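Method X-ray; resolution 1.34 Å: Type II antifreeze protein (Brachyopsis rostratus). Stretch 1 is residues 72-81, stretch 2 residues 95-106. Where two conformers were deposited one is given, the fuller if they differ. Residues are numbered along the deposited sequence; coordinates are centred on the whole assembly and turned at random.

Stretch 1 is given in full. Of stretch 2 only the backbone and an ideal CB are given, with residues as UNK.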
# COMPACT_ATOMS: atom_id res chain seq x y z
N CYS A 72 -12.91 7.17 1.04
CA CYS A 72 -14.24 6.63 1.15
C CYS A 72 -15.18 7.47 1.98
O CYS A 72 -16.35 7.12 2.12
CB CYS A 72 -14.19 5.20 1.72
SG CYS A 72 -13.25 4.06 0.67
N LYS A 73 -14.69 8.57 2.54
CA LYS A 73 -15.51 9.47 3.34
C LYS A 73 -15.92 10.71 2.56
O LYS A 73 -17.11 11.06 2.45
CB LYS A 73 -14.78 9.84 4.65
CG LYS A 73 -14.58 8.70 5.62
CD LYS A 73 -13.83 9.18 6.86
CE LYS A 73 -13.29 7.99 7.68
NZ LYS A 73 -13.01 8.43 9.10
N VAL A 74 -14.93 11.42 2.05
CA VAL A 74 -15.12 12.62 1.21
C VAL A 74 -14.51 12.25 -0.14
O VAL A 74 -13.35 11.86 -0.22
CB VAL A 74 -14.39 13.83 1.84
CG1 VAL A 74 -14.38 14.99 0.83
CG2 VAL A 74 -15.10 14.27 3.16
N ALA A 75 -15.32 12.38 -1.21
CA ALA A 75 -14.87 11.93 -2.53
C ALA A 75 -13.56 12.61 -2.90
O ALA A 75 -13.43 13.85 -2.75
CB ALA A 75 -15.93 12.21 -3.58
N GLY A 76 -12.59 11.83 -3.33
CA GLY A 76 -11.31 12.37 -3.78
C GLY A 76 -10.35 12.81 -2.69
O GLY A 76 -9.24 13.24 -3.03
N ALA A 77 -10.72 12.67 -1.41
CA ALA A 77 -9.81 13.11 -0.34
C ALA A 77 -9.09 11.86 0.16
O ALA A 77 -9.62 11.07 0.93
CB ALA A 77 -10.61 13.78 0.74
N TRP A 78 -7.89 11.64 -0.38
CA TRP A 78 -7.10 10.43 -0.11
C TRP A 78 -6.40 10.55 1.25
O TRP A 78 -5.86 11.60 1.59
CB TRP A 78 -6.11 10.18 -1.28
CG TRP A 78 -6.84 9.80 -2.50
CD1 TRP A 78 -7.30 10.67 -3.48
CD2 TRP A 78 -7.38 8.52 -2.80
NE1 TRP A 78 -8.11 9.97 -4.34
CE2 TRP A 78 -8.17 8.65 -3.95
CE3 TRP A 78 -7.32 7.25 -2.16
CZ2 TRP A 78 -8.89 7.59 -4.50
CZ3 TRP A 78 -8.01 6.21 -2.71
CH2 TRP A 78 -8.79 6.37 -3.85
N SER A 79 -6.32 9.42 1.94
CA SER A 79 -5.55 9.28 3.18
C SER A 79 -4.90 7.93 3.20
O SER A 79 -5.40 6.96 2.62
CB SER A 79 -6.61 9.17 4.33
OG SER A 79 -7.53 10.26 4.40
N TRP A 80 -3.78 7.85 3.91
CA TRP A 80 -3.13 6.57 4.20
C TRP A 80 -3.62 6.01 5.53
O TRP A 80 -3.72 6.79 6.52
CB TRP A 80 -1.62 6.73 4.29
CG TRP A 80 -0.92 7.16 3.01
CD1 TRP A 80 -0.19 8.32 2.81
CD2 TRP A 80 -0.77 6.40 1.79
NE1 TRP A 80 0.33 8.36 1.55
CE2 TRP A 80 0.02 7.17 0.90
CE3 TRP A 80 -1.22 5.13 1.37
CZ2 TRP A 80 0.35 6.73 -0.39
CZ3 TRP A 80 -0.89 4.68 0.09
CH2 TRP A 80 -0.11 5.49 -0.78
N THR A 81 -3.82 4.71 5.62
CA THR A 81 -4.28 4.14 6.90
C THR A 81 -3.28 4.32 8.04
O THR A 81 -3.67 4.30 9.21
CB THR A 81 -4.59 2.66 6.78
OG1 THR A 81 -3.43 1.99 6.27
CG2 THR A 81 -5.79 2.40 5.86
N UNK A 95 -6.35 8.86 -13.81
CA UNK A 95 -6.80 8.47 -12.46
C UNK A 95 -6.31 9.46 -11.43
O UNK A 95 -5.33 10.19 -11.68
CB UNK A 95 -6.31 7.06 -12.10
N UNK A 96 -6.92 9.52 -10.25
CA UNK A 96 -8.04 8.69 -9.81
C UNK A 96 -9.38 9.14 -10.37
O UNK A 96 -9.54 10.30 -10.70
CB UNK A 96 -8.11 8.68 -8.28
N UNK A 97 -10.36 8.24 -10.45
CA UNK A 97 -11.72 8.70 -10.87
C UNK A 97 -12.45 9.40 -9.72
O UNK A 97 -13.34 10.21 -10.02
CB UNK A 97 -12.56 7.52 -11.36
N UNK A 98 -12.05 9.14 -8.47
CA UNK A 98 -12.66 9.82 -7.32
C UNK A 98 -14.19 9.62 -7.27
O UNK A 98 -14.95 10.52 -6.87
CB UNK A 98 -12.33 11.31 -7.37
N UNK A 99 -14.65 8.44 -7.67
CA UNK A 99 -16.06 8.05 -7.48
C UNK A 99 -16.13 7.28 -6.17
O UNK A 99 -15.35 6.33 -5.96
CB UNK A 99 -16.59 7.21 -8.65
N UNK A 100 -17.07 7.64 -5.28
CA UNK A 100 -17.07 7.04 -3.96
C UNK A 100 -17.30 5.51 -3.95
O UNK A 100 -16.82 4.82 -3.06
CB UNK A 100 -18.15 7.72 -3.11
N UNK A 101 -18.02 4.99 -4.94
CA UNK A 101 -18.19 3.55 -5.07
C UNK A 101 -16.89 2.75 -5.23
O UNK A 101 -16.88 1.54 -5.01
CB UNK A 101 -19.10 3.27 -6.27
N UNK A 102 -15.82 3.42 -5.69
CA UNK A 102 -14.58 2.75 -6.06
C UNK A 102 -13.44 3.51 -5.36
O UNK A 102 -12.72 4.29 -6.01
CB UNK A 102 -14.39 2.71 -7.58
N UNK A 103 -13.31 3.32 -4.04
CA UNK A 103 -12.56 4.29 -3.23
C UNK A 103 -11.35 3.74 -2.52
O UNK A 103 -10.80 4.40 -1.67
CB UNK A 103 -13.49 4.90 -2.18
N UNK A 104 -10.88 2.57 -2.97
CA UNK A 104 -9.67 1.99 -2.39
C UNK A 104 -8.50 1.98 -3.40
O UNK A 104 -8.68 1.67 -4.60
CB UNK A 104 -9.96 0.57 -1.91
N UNK A 105 -7.29 2.29 -2.92
CA UNK A 105 -6.13 2.44 -3.79
C UNK A 105 -5.36 1.15 -3.96
O UNK A 105 -5.06 0.45 -2.99
CB UNK A 105 -5.20 3.52 -3.24
N UNK A 106 -4.98 0.86 -5.20
CA UNK A 106 -4.11 -0.26 -5.47
C UNK A 106 -2.99 0.15 -6.42
O UNK A 106 -3.14 1.09 -7.20
CB UNK A 106 -4.91 -1.43 -6.05

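Position 95 lies beyond the reach of stretch 1. Nothing of that stretch comes within 5.5 Å of the ideal CB, so many side chains would suit. The residue is K95, which makes no contact across.

At position 96 the CA-to-CB bond points toward stretch 1, and the ideal CB is 4.0 Å from W78 CZ2. The peptide bond before it is cis. The cis bond favours proline strongly, and a small apolar group would suit the indole. The residue is P96. Its CG lies 3.8 Å from W78 NE1, and its CB packs 4.1 Å from W78 CZ2.

Position 97 points away into space free of stretch 1. Many residues would do, polar ones among them. It is N97.

Position 98 has a positive phi of 57°, with psi 36°. Glycine, asparagine and aspartate tolerate such angles best. CA-to-CB points sideways, with the ideal CB 3.9 Å from G76 CA and 5.4 Å from W78 NE1. That indole nitrogen is a donor, so a short side chain carrying an acceptor fits; asparagine or aspartate would both serve. The residue is D98, with chi1 in m. W78 NE1 donates to D98 OD1 at 3.0 Å, and the oxygen lies at the edge of the ring, near its plane. Water 1 donates to D98 OD2 at 2.6 Å and to G76 O at 2.8 Å, bridging the stretches a second time. A CB on G76 would clash with D98 OD2, and the positive phi of G76 also favours glycine.

Position 99 points away and begins a type I turn that ends at 102. Little is asked of it by stretch 1. It is I99.

At position 100 CA-to-CB points sideways, and the ideal CB is 5.0 Å from A75 CB. A medium apolar chain could bend back over the alanine; leucine, isoleucine or methionine are all plausible. The residue is L100. Its CG lies 3.8 Å from A75 CB, and its CD2 lies 3.9 Å from C72 O.

Positions 101 and 102 do not contact stretch 1, and small polar residues suit such a turn. They are S101 and D102. S101 OG donates to D102 OD1 at 2.7 Å.

At position 103 the CB points toward stretch 1, and the ideal CB is 3.0 Å from C72 SG. That is too close for a nonbonded contact, so cysteine is the clear choice. C103 SG bonds C72 SG at 2.0 Å, with chi3 101°.

Position 104 points away, so stretch 1 hardly limits the choice. It is C104, bonded covalently elsewhere in the structure.

Position 105 points toward stretch 1, with the ideal CB 3.9 Å from W78 CZ3. W80 lies farther on, so a long apolar chain suits; leucine or methionine would fit. The residue is M105. Its SD lies 3.5 Å from W80 CH2, an oblique sulfur-aromatic contact.

Position 106 is out of reach, and stretch 1 sets no preference. It is Q106.

Stretch 2, residues 95-106: KPNDILSDCCMQ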
# COMPACT_ATOMS: atom_id res chain seq x y z
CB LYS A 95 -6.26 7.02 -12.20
CG LYS A 95 -6.58 6.04 -13.33
CD LYS A 95 -8.05 5.96 -13.62
CE LYS A 95 -8.23 5.06 -14.81
NZ LYS A 95 -9.69 4.81 -15.12
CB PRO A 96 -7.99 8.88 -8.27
CG PRO A 96 -7.47 10.32 -8.07
CD PRO A 96 -6.48 10.48 -9.21
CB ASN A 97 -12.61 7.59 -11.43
CG ASN A 97 -12.32 7.29 -12.83
OD1 ASN A 97 -12.73 8.02 -13.78
ND2 ASN A 97 -11.60 6.21 -13.02
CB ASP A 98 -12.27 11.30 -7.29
CG ASP A 98 -10.84 11.51 -6.91
OD1 ASP A 98 -10.19 10.56 -6.36
OD2 ASP A 98 -10.32 12.63 -7.08
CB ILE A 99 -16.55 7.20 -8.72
CG1 ILE A 99 -16.39 7.96 -10.05
CG2 ILE A 99 -17.99 6.82 -8.52
CD1 ILE A 99 -16.43 7.04 -11.31
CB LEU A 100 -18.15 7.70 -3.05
CG LEU A 100 -17.71 9.05 -2.47
CD1 LEU A 100 -18.92 9.78 -1.92
CD2 LEU A 100 -16.75 8.85 -1.32
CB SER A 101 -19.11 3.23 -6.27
OG SER A 101 -18.49 3.61 -7.48
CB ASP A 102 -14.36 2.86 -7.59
CG ASP A 102 -15.29 2.01 -8.42
OD1 ASP A 102 -16.51 1.94 -8.16
OD2 ASP A 102 -14.82 1.32 -9.36
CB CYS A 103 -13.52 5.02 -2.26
SG CYS A 103 -14.33 3.94 -1.05
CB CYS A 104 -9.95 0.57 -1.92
SG CYS A 104 -10.80 0.53 -0.33
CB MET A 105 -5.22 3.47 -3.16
CG MET A 105 -3.97 3.84 -3.96
SD MET A 105 -2.77 4.75 -2.95
CE MET A 105 -3.49 6.39 -2.85
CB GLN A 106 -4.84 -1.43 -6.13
CG GLN A 106 -5.60 -1.08 -7.37
CD GLN A 106 -6.27 -2.26 -8.04
OE1 GLN A 106 -6.04 -2.44 -9.24
NE2 GLN A 106 -7.05 -3.04 -7.31
O HOH W 1 -8.19 13.08 -5.63
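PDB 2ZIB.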